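Long-range contacts in NanU sialic acid binding protein (Bacteroides fragilis, PDB 4L7T), which binds sialic acid with high affinity and, as a SusD-family protein of the outer membrane, probably hands it to the partner transporter NanO: residues A45-C50 with I267-R272; V149-D154 with A169-E174; Q239-N244 with Y386-C391; A342-V347 with I359-N364. All coordinates share one frame; numbering follows the deposited sequence. Where two conformers were deposited one is given.

Interaction 1 (A45-C50 with I267-R272); sequences ALLREC and IIFSIR
The carbonyl oxygen of R272 takes a hydrogen bond from R48 NH1, 2.7 Å away, with an N-H...O angle of 158°. R272 O lies close to the guanidinium plane of R48, at its edge, while the nitrogen is tilted 24° from the carbonyl plane of R272. R48, near the C-terminal end of helix 33-48, runs extended and then bends at chi3 (60°), which swings NE off the line of the chain. Its CD also lies 3.0 Å from R272 O, so the carbonyl rests against both the CD methylene and the NH1 corner of the guanidinium.

Before that bend, the aliphatic part of R48 runs obliquely across I271: its CG meets the branch methyl CG2 of I271 at 3.4 Å. The preceding residue, L47, comes tip to tip with F269. The methyl CD2 of L47 sits 3.7 Å from F269 CZ, near the plane of the ring and at its edge. W204 also meets the F269 ring, edge-to-face.

The strand residues belong to the two-stranded antiparallel sheet of 267-271 and 383-387, which carries a classic beta bulge at I268 and F269 opposite Y386. The contact thus fastens the end of an N-terminal helix to this small central sheet. R272 sends its own guanidinium to a salt bridge with E277, to which R48 makes a weak, long ion pair. That shared carboxylate probably eases the nearness of two like charges, R48 NH1 and R272 NH2 being 5.0 Å apart, while the buried R48 still satisfies a backbone carbonyl.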
loop_
_atom_site.group_PDB
_atom_site.type_symbol
_atom_site.label_atom_id
_atom_site.label_comp_id
_atom_site.label_asym_id
_atom_site.label_seq_id
_atom_site.Cartn_x
_atom_site.Cartn_y
_atom_site.Cartn_z
ATOM N N ALA A 45 2.510 1.227 16.554
ATOM C CA ALA A 45 3.897 0.899 16.303
ATOM C C ALA A 45 4.028 -0.561 15.870
ATOM O O ALA A 45 4.956 -0.885 15.079
ATOM C CB ALA A 45 4.801 1.227 17.571
ATOM N N LEU A 46 3.193 -1.471 16.367
ATOM C CA LEU A 46 3.244 -2.863 15.880
ATOM C C LEU A 46 2.748 -2.970 14.428
ATOM O O LEU A 46 3.293 -3.752 13.623
ATOM C CB LEU A 46 2.375 -3.742 16.765
ATOM C CG LEU A 46 2.900 -3.997 18.170
ATOM C CD1 LEU A 46 1.778 -4.768 18.860
ATOM C CD2 LEU A 46 4.187 -4.847 18.109
ATOM N N LEU A 47 1.705 -2.219 14.090
ATOM C CA LEU A 47 1.245 -2.179 12.699
ATOM C C LEU A 47 2.380 -1.687 11.770
ATOM O O LEU A 47 2.575 -2.279 10.658
ATOM C CB LEU A 47 -0.001 -1.257 12.606
ATOM C CG LEU A 47 -0.705 -1.264 11.269
ATOM C CD1 LEU A 47 -1.559 -2.511 11.160
ATOM C CD2 LEU A 47 -1.571 0.008 11.215
ATOM N N ARG A 48 3.114 -0.664 12.158
ATOM C CA ARG A 48 4.226 -0.138 11.411
ATOM C C ARG A 48 5.304 -1.227 11.087
ATOM O O ARG A 48 5.964 -1.183 10.022
ATOM C CB ARG A 48 4.852 1.053 12.118
ATOM C CG ARG A 48 6.145 1.595 11.433
ATOM C CD ARG A 48 6.649 2.863 12.068
ATOM N NE ARG A 48 6.972 2.608 13.499
ATOM C CZ ARG A 48 7.147 3.579 14.403
ATOM N NH1 ARG A 48 7.118 4.856 14.021
ATOM N NH2 ARG A 48 7.436 3.269 15.683
ATOM N N GLU A 49 5.443 -2.201 11.991
ATOM C CA GLU A 49 6.431 -3.316 11.744
ATOM C C GLU A 49 6.021 -4.232 10.557
ATOM O O GLU A 49 6.829 -5.055 10.056
ATOM C CB GLU A 49 6.630 -4.180 12.985
ATOM C CG GLU A 49 7.378 -3.426 14.058
ATOM C CD GLU A 49 7.555 -4.179 15.388
ATOM O OE1 GLU A 49 6.936 -5.250 15.623
ATOM O OE2 GLU A 49 8.327 -3.643 16.206
ATOM N N CYS A 50 4.774 -4.125 10.143
ATOM C CA CYS A 50 4.258 -4.934 9.047
ATOM C C CYS A 50 4.247 -4.148 7.749
ATOM O O CYS A 50 3.801 -4.652 6.710
ATOM C CB CYS A 50 2.845 -5.434 9.347
ATOM S SG CYS A 50 2.578 -6.576 10.741
ATOM N N ILE A 267 -3.774 13.065 3.130
ATOM C CA ILE A 267 -3.568 11.766 3.825
ATOM C C ILE A 267 -4.736 11.397 4.693
ATOM O O ILE A 267 -5.209 12.224 5.486
ATOM C CB ILE A 267 -2.278 11.847 4.699
ATOM C CG1 ILE A 267 -1.086 12.381 3.867
ATOM C CG2 ILE A 267 -1.991 10.471 5.475
ATOM C CD1 ILE A 267 -0.723 11.505 2.694
ATOM N N ILE A 268 -5.238 10.176 4.498
ATOM C CA ILE A 268 -6.294 9.616 5.333
ATOM C C ILE A 268 -5.650 8.736 6.384
ATOM O O ILE A 268 -5.934 8.943 7.577
ATOM C CB ILE A 268 -7.411 8.880 4.527
ATOM C CG1 ILE A 268 -8.089 9.889 3.577
ATOM C CG2 ILE A 268 -8.349 8.106 5.464
ATOM C CD1 ILE A 268 -9.062 9.095 2.576
ATOM N N PHE A 269 -4.745 7.825 5.992
ATOM C CA PHE A 269 -4.024 7.069 7.070
ATOM C C PHE A 269 -2.609 6.734 6.550
ATOM O O PHE A 269 -2.481 6.326 5.384
ATOM C CB PHE A 269 -4.796 5.784 7.431
ATOM C CG PHE A 269 -4.080 4.919 8.399
ATOM C CD1 PHE A 269 -3.746 5.427 9.652
ATOM C CD2 PHE A 269 -3.670 3.646 8.063
ATOM C CE1 PHE A 269 -3.019 4.634 10.584
ATOM C CE2 PHE A 269 -2.923 2.850 8.983
ATOM C CZ PHE A 269 -2.602 3.374 10.248
ATOM N N SER A 270 -1.557 7.066 7.311
ATOM C CA SER A 270 -0.177 6.812 6.859
ATOM C C SER A 270 0.577 6.173 7.975
ATOM O O SER A 270 0.260 6.388 9.139
ATOM C CB SER A 270 0.444 8.144 6.487
ATOM O OG SER A 270 1.737 8.078 5.914
ATOM N N ILE A 271 1.559 5.353 7.613
ATOM C CA ILE A 271 2.518 4.792 8.589
ATOM C C ILE A 271 3.582 5.812 8.824
ATOM O O ILE A 271 4.252 6.266 7.943
ATOM C CB ILE A 271 3.129 3.530 7.996
ATOM C CG1 ILE A 271 2.067 2.485 7.728
ATOM C CG2 ILE A 271 4.199 2.981 9.005
ATOM C CD1 ILE A 271 1.256 2.036 8.801
ATOM N N ARG A 272 3.746 6.279 10.082
ATOM C CA ARG A 272 4.706 7.281 10.395
ATOM C C ARG A 272 6.046 6.620 10.725
ATOM O O ARG A 272 6.122 5.771 11.630
ATOM C CB ARG A 272 4.341 8.172 11.632
ATOM C CG ARG A 272 5.343 9.455 11.681
ATOM C CD ARG A 272 5.172 10.391 12.891
ATOM N NE ARG A 272 5.585 9.731 14.117
ATOM C CZ ARG A 272 6.583 10.122 14.909
ATOM N NH1 ARG A 272 7.279 11.230 14.652
ATOM N NH2 ARG A 272 6.864 9.398 15.982
#

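Interaction 2 (V149-D154 with A169-E174); sequences VILYLD and AASPAE
V149 and S171 pair as a single antiparallel bridge of the hydrogen-bonded type, where the loop after helix 121-146 meets the chain leading into helix 173-191. S171 N donates to V149 O over 2.8 Å, approaching from above the carbonyl plane, 54° out of it; the return bond from V149 N to S171 O is weak, with an N-H...O angle of 123°.

A170 lies against the backbone of V149, its CB 3.5 Å from V149 C. Next along, I150 brings CG1 to within 4.3 Å of A170 CB, while its CG2 sits over the centre of the Y152 ring, 3.5 Å above the plane. Y100 packs against that same tyrosine with its ring nearly perpendicular. S171 OG stands anti to the carbonyl carbon (chi1 -55°), beside the backbone N, and there L151 flanks it with CG and CD1, CD1 being 3.6 Å from OG.

P172 holds the N-cap position of helix 173-191, and A173 N is taken by D148 OD1, which ties the helix start to the residue just before V149. One water joins the two segments beyond the bridge: it accepts from L151 N, donates to A169 O and lies 2.6 Å from S171 OG.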
loop_
_atom_site.group_PDB
_atom_site.type_symbol
_atom_site.label_atom_id
_atom_site.label_comp_id
_atom_site.label_asym_id
_atom_site.label_seq_id
_atom_site.Cartn_x
_atom_site.Cartn_y
_atom_site.Cartn_z
ATOM N N VAL A 149 -7.786 -18.543 6.640
ATOM C CA VAL A 149 -6.783 -18.233 7.651
ATOM C C VAL A 149 -7.429 -18.398 9.043
ATOM O O VAL A 149 -8.631 -18.457 9.147
ATOM C CB VAL A 149 -6.171 -16.791 7.541
ATOM C CG1 VAL A 149 -5.332 -16.655 6.207
ATOM C CG2 VAL A 149 -7.287 -15.736 7.631
ATOM N N ILE A 150 -6.609 -18.533 10.050
ATOM C CA ILE A 150 -7.097 -18.746 11.412
ATOM C C ILE A 150 -7.698 -17.424 11.903
ATOM O O ILE A 150 -7.095 -16.362 11.669
ATOM C CB ILE A 150 -5.940 -19.091 12.349
ATOM C CG1 ILE A 150 -5.311 -20.431 11.952
ATOM C CG2 ILE A 150 -6.437 -19.131 13.827
ATOM C CD1 ILE A 150 -3.992 -20.674 12.647
ATOM N N LEU A 151 -8.840 -17.505 12.572
ATOM C CA LEU A 151 -9.483 -16.308 13.197
ATOM C C LEU A 151 -9.188 -16.314 14.692
ATOM O O LEU A 151 -9.795 -17.109 15.408
ATOM C CB LEU A 151 -10.995 -16.315 12.914
ATOM C CG LEU A 151 -11.476 -16.071 11.477
ATOM C CD1 LEU A 151 -12.939 -16.240 11.411
ATOM C CD2 LEU A 151 -11.027 -14.636 10.954
ATOM N N TYR A 152 -8.210 -15.535 15.132
ATOM C CA TYR A 152 -7.854 -15.342 16.556
ATOM C C TYR A 152 -8.470 -13.990 16.965
ATOM O O TYR A 152 -8.022 -12.916 16.437
ATOM C CB TYR A 152 -6.332 -15.219 16.746
ATOM C CG TYR A 152 -5.515 -16.515 16.668
ATOM C CD1 TYR A 152 -5.890 -17.641 17.414
ATOM C CD2 TYR A 152 -4.370 -16.604 15.855
ATOM C CE1 TYR A 152 -5.142 -18.841 17.343
ATOM C CE2 TYR A 152 -3.602 -17.810 15.782
ATOM C CZ TYR A 152 -4.007 -18.920 16.538
ATOM O OH TYR A 152 -3.294 -20.126 16.515
ATOM N N LEU A 153 -9.445 -14.064 17.884
ATOM C CA LEU A 153 -10.205 -12.891 18.388
ATOM C C LEU A 153 -9.960 -12.543 19.880
ATOM O O LEU A 153 -10.321 -11.425 20.325
ATOM C CB LEU A 153 -11.683 -13.106 18.118
ATOM C CG LEU A 153 -12.010 -13.376 16.651
ATOM C CD1 LEU A 153 -13.470 -13.739 16.454
ATOM C CD2 LEU A 153 -11.564 -12.145 15.774
ATOM N N ASP A 154 -9.319 -13.453 20.640
ATOM C CA ASP A 154 -8.953 -13.211 22.074
ATOM C C ASP A 154 -7.454 -13.112 22.317
ATOM O O ASP A 154 -6.668 -13.710 21.579
ATOM C CB ASP A 154 -9.511 -14.337 22.930
ATOM C CG ASP A 154 -11.002 -14.417 22.836
ATOM O OD1 ASP A 154 -11.650 -13.351 23.029
ATOM O OD2 ASP A 154 -11.525 -15.514 22.541
ATOM N N ALA A 169 -7.272 -24.762 13.567
ATOM C CA ALA A 169 -7.550 -24.827 12.141
ATOM C C ALA A 169 -7.958 -23.454 11.565
ATOM O O ALA A 169 -8.564 -22.637 12.261
ATOM C CB ALA A 169 -8.623 -25.845 11.859
ATOM N N ALA A 170 -7.622 -23.212 10.307
ATOM C CA ALA A 170 -8.026 -21.968 9.631
ATOM C C ALA A 170 -9.528 -21.992 9.353
ATOM O O ALA A 170 -10.117 -23.044 9.218
ATOM C CB ALA A 170 -7.244 -21.819 8.348
ATOM N N SER A 171 -10.165 -20.820 9.284
ATOM C CA SER A 171 -11.534 -20.710 8.828
ATOM C C SER A 171 -11.568 -20.468 7.330
ATOM O O SER A 171 -10.618 -19.833 6.803
ATOM C CB SER A 171 -12.219 -19.545 9.569
ATOM O OG SER A 171 -12.107 -19.714 10.996
ATOM N N PRO A 172 -12.633 -20.947 6.645
ATOM C CA PRO A 172 -12.857 -20.683 5.230
ATOM C C PRO A 172 -12.859 -19.169 4.996
ATOM O O PRO A 172 -13.325 -18.394 5.842
ATOM C CB PRO A 172 -14.255 -21.266 4.916
ATOM C CG PRO A 172 -14.524 -22.281 5.984
ATOM C CD PRO A 172 -13.720 -21.773 7.223
ATOM N N ALA A 173 -12.354 -18.805 3.847
ATOM C CA ALA A 173 -12.353 -17.399 3.391
ATOM C C ALA A 173 -13.718 -16.701 3.586
ATOM O O ALA A 173 -13.767 -15.520 3.977
ATOM C CB ALA A 173 -11.972 -17.366 1.930
ATOM N N GLU A 174 -14.830 -17.406 3.338
ATOM C CA GLU A 174 -16.165 -16.811 3.484
ATOM C C GLU A 174 -16.421 -16.413 4.968
ATOM O O GLU A 174 -17.011 -15.333 5.255
ATOM C CB GLU A 174 -17.284 -17.687 2.891
HETATM O O HOH W 1 -10.091 -20.257 12.575
#

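Interaction 3 (Q239-N244 with Y386-C391); sequences QSIVSN and YRYADC
V242 meets the Y388 ring at its edge, near the ring plane, with CG2 4.1 Å from CE1, while I241 CG2 approaches the same ring obliquely and more distantly. Both methyls of V242 also face the phenol oxygen from one side: CG2 is 3.7 Å and CG1 3.8 Å from Y388 OH. The valine and tyrosine side chains cross at about a right angle. Y388 gets there because CG stands anti to its backbone N (chi1 -169°), from which the ring extends toward helix 227-244.

Beside the tyrosine, C391 is directed toward the helix. Its SG, anti to the backbone N with chi1 179°, lies 3.8 Å from I241 CG2 and an equal distance from I241 CB, with I241 CD1 only slightly farther. The sulfur therefore nestles against the branched part of the isoleucine, and V242 CG2 touches it more loosely. What joins the two segments is van der Waals packing.

I241 continues into the interior against I268 of strand 267-271 and against Q210 and M211 of helix 206-223. The polar neighbours on the second segment turn elsewhere: R387, the N-cap residue, forms salt bridges with E266, E463 and E467, and D390 pairs with R460. This is plain helix-to-helix packing, the end of helix 227-244 against the first turn of helix 388-401 where it follows strand 383-387, within the largely helical body of a SusD-family protein.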
loop_
_atom_site.group_PDB
_atom_site.type_symbol
_atom_site.label_atom_id
_atom_site.label_comp_id
_atom_site.label_asym_id
_atom_site.label_seq_id
_atom_site.Cartn_x
_atom_site.Cartn_y
_atom_site.Cartn_z
ATOM N N GLN A 239 -18.436 7.802 -0.513
ATOM C CA GLN A 239 -19.141 9.098 -0.613
ATOM C C GLN A 239 -19.146 9.807 0.750
ATOM O O GLN A 239 -19.096 11.053 0.803
ATOM C CB GLN A 239 -20.606 8.936 -1.129
ATOM C CG GLN A 239 -20.558 8.750 -2.631
ATOM C CD GLN A 239 -21.949 8.417 -3.244
ATOM O OE1 GLN A 239 -22.816 7.858 -2.591
ATOM N NE2 GLN A 239 -22.077 8.664 -4.484
ATOM N N SER A 240 -19.173 9.012 1.814
ATOM C CA SER A 240 -19.195 9.562 3.205
ATOM C C SER A 240 -17.833 10.232 3.530
ATOM O O SER A 240 -17.806 11.122 4.346
ATOM C CB SER A 240 -19.697 8.512 4.237
ATOM O OG SER A 240 -18.568 7.764 4.651
ATOM N N ILE A 241 -16.737 9.759 2.905
ATOM C CA ILE A 241 -15.428 10.448 3.082
ATOM C C ILE A 241 -15.396 11.761 2.338
ATOM O O ILE A 241 -15.030 12.830 2.857
ATOM C CB ILE A 241 -14.290 9.531 2.570
ATOM C CG1 ILE A 241 -14.246 8.270 3.420
ATOM C CG2 ILE A 241 -12.917 10.333 2.560
ATOM C CD1 ILE A 241 -13.331 7.252 2.699
ATOM N N VAL A 242 -15.893 11.737 1.092
ATOM C CA VAL A 242 -15.996 12.986 0.264
ATOM C C VAL A 242 -16.842 14.026 1.032
ATOM O O VAL A 242 -16.491 15.207 1.023
ATOM C CB VAL A 242 -16.680 12.673 -1.077
ATOM C CG1 VAL A 242 -16.967 14.000 -1.841
ATOM C CG2 VAL A 242 -15.766 11.713 -1.946
ATOM N N SER A 243 -17.915 13.593 1.697
ATOM C CA SER A 243 -18.785 14.568 2.347
ATOM C C SER A 243 -18.221 15.009 3.676
ATOM O O SER A 243 -18.141 16.218 3.920
ATOM C CB SER A 243 -20.194 14.006 2.516
ATOM O OG SER A 243 -20.241 12.829 3.319
ATOM N N ASN A 244 -17.836 14.043 4.516
ATOM C CA ASN A 244 -17.611 14.371 5.975
ATOM C C ASN A 244 -16.193 14.531 6.478
ATOM O O ASN A 244 -15.985 15.000 7.652
ATOM C CB ASN A 244 -18.275 13.332 6.863
ATOM C CG ASN A 244 -19.794 13.182 6.569
ATOM O OD1 ASN A 244 -20.337 12.111 6.800
ATOM N ND2 ASN A 244 -20.430 14.198 5.951
ATOM N N TYR A 386 -3.713 5.093 2.962
ATOM C CA TYR A 386 -4.915 5.608 2.293
ATOM C C TYR A 386 -4.763 7.090 2.103
ATOM O O TYR A 386 -4.438 7.855 3.069
ATOM C CB TYR A 386 -6.157 5.419 3.135
ATOM C CG TYR A 386 -6.578 3.974 3.296
ATOM C CD1 TYR A 386 -6.600 3.097 2.238
ATOM C CD2 TYR A 386 -7.032 3.504 4.560
ATOM C CE1 TYR A 386 -7.039 1.801 2.371
ATOM C CE2 TYR A 386 -7.476 2.200 4.691
ATOM C CZ TYR A 386 -7.483 1.357 3.594
ATOM O OH TYR A 386 -7.968 0.055 3.813
ATOM N N ARG A 387 -4.930 7.512 0.834
ATOM C CA ARG A 387 -5.026 8.974 0.609
ATOM C C ARG A 387 -6.142 9.339 -0.283
ATOM O O ARG A 387 -6.817 8.458 -0.772
ATOM C CB ARG A 387 -3.749 9.527 0.109
ATOM C CG ARG A 387 -3.257 8.949 -1.074
ATOM C CD ARG A 387 -1.779 9.441 -1.247
ATOM N NE ARG A 387 -1.121 8.832 -2.479
ATOM C CZ ARG A 387 -1.267 9.276 -3.727
ATOM N NH1 ARG A 387 -2.103 10.328 -4.017
ATOM N NH2 ARG A 387 -0.673 8.607 -4.730
ATOM N N TYR A 388 -6.490 10.618 -0.285
ATOM C CA TYR A 388 -7.734 11.028 -0.911
ATOM C C TYR A 388 -7.807 10.635 -2.403
ATOM O O TYR A 388 -8.944 10.301 -2.848
ATOM C CB TYR A 388 -7.976 12.528 -0.748
ATOM C CG TYR A 388 -9.375 13.003 -1.135
ATOM C CD1 TYR A 388 -10.511 12.252 -0.720
ATOM C CD2 TYR A 388 -9.527 14.148 -1.891
ATOM C CE1 TYR A 388 -11.849 12.684 -1.052
ATOM C CE2 TYR A 388 -10.848 14.587 -2.274
ATOM C CZ TYR A 388 -11.962 13.821 -1.819
ATOM O OH TYR A 388 -13.226 14.330 -2.158
ATOM N N ALA A 389 -6.680 10.673 -3.167
ATOM C CA ALA A 389 -6.818 10.188 -4.551
ATOM C C ALA A 389 -7.319 8.719 -4.609
ATOM O O ALA A 389 -8.023 8.360 -5.555
ATOM C CB ALA A 389 -5.481 10.395 -5.299
ATOM N N ASP A 390 -6.978 7.881 -3.622
ATOM C CA ASP A 390 -7.438 6.461 -3.598
ATOM C C ASP A 390 -8.958 6.431 -3.342
ATOM O O ASP A 390 -9.707 5.691 -4.013
ATOM C CB ASP A 390 -6.629 5.820 -2.482
ATOM C CG ASP A 390 -6.682 4.294 -2.443
ATOM O OD1 ASP A 390 -7.356 3.645 -3.281
ATOM O OD2 ASP A 390 -6.039 3.709 -1.500
ATOM N N CYS A 391 -9.471 7.281 -2.426
ATOM C CA CYS A 391 -10.910 7.391 -2.226
ATOM C C CYS A 391 -11.605 7.684 -3.580
ATOM O O CYS A 391 -12.586 7.007 -3.921
ATOM C CB CYS A 391 -11.197 8.563 -1.239
ATOM S SG CYS A 391 -12.946 8.818 -0.942
#

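Interaction 4 (A342-V347 with I359-N364); sequences ASMTAV and IAPFCN
This is the pairing of the two strands of a beta hairpin, 344-350 with 356-363, at the point where the first strand leaves helix 339-343. T345 N donates to F362 O and F362 N to T345 O, each over 2.9 Å; V347 N likewise donates to A360 O. At the far end of the segments I359 and A360 both face V347 as a classic beta bulge: V347 O accepts from I359 N at 2.9 Å and only weakly from A360 N.

F362 carries much of the side-chain packing. Its CG is wedged between the backbone N and the carbonyl carbon (chi1 66°). The side chains of F362 and T345 lie side by side, with T345 CB over one face of the ring, 4.0 Å from its centroid and offset toward the rim, a CH-pi contact. V347 crosses that ring at about a right angle, its CG2 at the edge in the ring plane and 3.6 Å from CD2. T345 also crosses N364, OG1 lying 3.1 Å from N364 CG. M344 and P361 pack together against Y329.

N364 ND2 bonds to D341 O, fastening the loop to helix 339-343. N364 N meets S343 O at 2.8 Å with an almost straight N-H...O angle of 174°, though it stands above the carbonyl plane of S343.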
loop_
_atom_site.group_PDB
_atom_site.type_symbol
_atom_site.label_atom_id
_atom_site.label_comp_id
_atom_site.label_asym_id
_atom_site.label_seq_id
_atom_site.Cartn_x
_atom_site.Cartn_y
_atom_site.Cartn_z
ATOM N N ALA A 342 7.976 12.811 -10.496
ATOM C CA ALA A 342 7.856 12.622 -9.056
ATOM C C ALA A 342 8.045 11.142 -8.721
ATOM O O ALA A 342 8.424 10.840 -7.626
ATOM C CB ALA A 342 6.479 13.071 -8.552
ATOM N N SER A 343 7.738 10.249 -9.642
ATOM C CA SER A 343 7.718 8.788 -9.309
ATOM C C SER A 343 9.038 8.083 -9.601
ATOM O O SER A 343 9.392 7.114 -8.919
ATOM C CB SER A 343 6.630 8.033 -10.108
ATOM O OG SER A 343 5.322 8.536 -9.749
ATOM N N MET A 344 9.695 8.547 -10.667
ATOM C CA MET A 344 10.933 7.858 -11.139
ATOM C C MET A 344 12.013 8.832 -11.595
ATOM O O MET A 344 11.668 9.844 -12.249
ATOM C CB MET A 344 10.604 6.941 -12.342
ATOM C CG MET A 344 9.921 5.635 -11.956
ATOM S SD MET A 344 9.456 4.619 -13.430
ATOM C CE MET A 344 8.047 5.504 -14.086
ATOM N N THR A 345 13.279 8.499 -11.261
ATOM C CA THR A 345 14.446 9.177 -11.853
ATOM C C THR A 345 15.070 8.202 -12.850
ATOM O O THR A 345 15.235 7.039 -12.536
ATOM C CB THR A 345 15.410 9.652 -10.773
ATOM O OG1 THR A 345 14.730 10.605 -9.929
ATOM C CG2 THR A 345 16.630 10.414 -11.364
ATOM N N ALA A 346 15.447 8.704 -14.022
ATOM C CA ALA A 346 16.275 7.917 -14.964
ATOM C C ALA A 346 17.798 8.076 -14.733
ATOM O O ALA A 346 18.328 9.131 -14.303
ATOM C CB ALA A 346 15.912 8.265 -16.386
ATOM N N VAL A 347 18.463 6.959 -14.935
ATOM C CA VAL A 347 19.911 6.840 -14.914
ATOM C C VAL A 347 20.399 6.777 -16.345
ATOM O O VAL A 347 19.791 6.141 -17.197
ATOM C CB VAL A 347 20.340 5.544 -14.143
ATOM C CG1 VAL A 347 21.905 5.421 -14.144
ATOM C CG2 VAL A 347 19.895 5.671 -12.657
ATOM N N ILE A 359 19.802 4.234 -19.396
ATOM C CA ILE A 359 20.057 2.916 -18.874
ATOM C C ILE A 359 18.735 2.361 -18.239
ATOM O O ILE A 359 18.176 1.324 -18.697
ATOM C CB ILE A 359 21.166 2.954 -17.827
ATOM C CG1 ILE A 359 22.488 3.445 -18.475
ATOM C CG2 ILE A 359 21.400 1.536 -17.228
ATOM C CD1 ILE A 359 22.955 2.559 -19.678
ATOM N N ALA A 360 18.234 3.041 -17.210
ATOM C CA ALA A 360 17.126 2.428 -16.386
ATOM C C ALA A 360 16.603 3.415 -15.368
ATOM O O ALA A 360 17.293 4.436 -15.062
ATOM C CB ALA A 360 17.641 1.102 -15.581
ATOM N N PRO A 361 15.437 3.109 -14.737
ATOM C CA PRO A 361 14.901 4.064 -13.773
ATOM C C PRO A 361 15.012 3.547 -12.342
ATOM O O PRO A 361 15.235 2.353 -12.177
ATOM C CB PRO A 361 13.448 4.170 -14.211
ATOM C CG PRO A 361 13.031 2.722 -14.597
ATOM C CD PRO A 361 14.395 2.167 -15.224
ATOM N N PHE A 362 14.847 4.414 -11.332
ATOM C CA PHE A 362 14.778 4.039 -9.900
ATOM C C PHE A 362 13.684 4.925 -9.255
ATOM O O PHE A 362 13.282 5.937 -9.830
ATOM C CB PHE A 362 16.112 4.100 -9.134
ATOM C CG PHE A 362 16.707 5.463 -8.983
ATOM C CD1 PHE A 362 16.373 6.259 -7.851
ATOM C CD2 PHE A 362 17.653 5.924 -9.890
ATOM C CE1 PHE A 362 16.961 7.539 -7.688
ATOM C CE2 PHE A 362 18.230 7.146 -9.714
ATOM C CZ PHE A 362 17.873 7.963 -8.618
ATOM N N CYS A 363 13.172 4.446 -8.146
ATOM C CA CYS A 363 12.080 5.085 -7.449
ATOM C C CYS A 363 12.495 6.487 -6.964
ATOM O O CYS A 363 13.502 6.626 -6.231
ATOM C CB CYS A 363 11.727 4.174 -6.246
ATOM S SG CYS A 363 10.452 5.003 -5.197
ATOM N N ASN A 364 11.668 7.493 -7.310
ATOM C CA ASN A 364 11.897 8.879 -6.804
ATOM C C ASN A 364 10.750 9.389 -5.919
ATOM O O ASN A 364 10.698 10.565 -5.511
ATOM C CB ASN A 364 12.104 9.816 -7.956
ATOM C CG ASN A 364 12.752 11.169 -7.544
ATOM O OD1 ASN A 364 13.665 11.246 -6.684
ATOM N ND2 ASN A 364 12.204 12.249 -8.116
#

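Interactions 1 and 3 share the sheet of strands 267-271 and 383-387: I268 N and F269 N both probably bond to Y386 O, and I268 CD1 packs on I241 CG2. Both are buried, yet interaction 1 uses an arginine to hold a carbonyl while interaction 3 relies on apolar packing alone. Interaction 4, also mostly buried but farther from the chain's centre, depends on backbone pairing within a separate hairpin nested in the loop that interaction 3 closes. Interaction 2 is partly buried and has a single bridge, a bridging water and light side-chain packing; it lies about 41 Å, centre to centre, from interaction 4, across the centre of the chain.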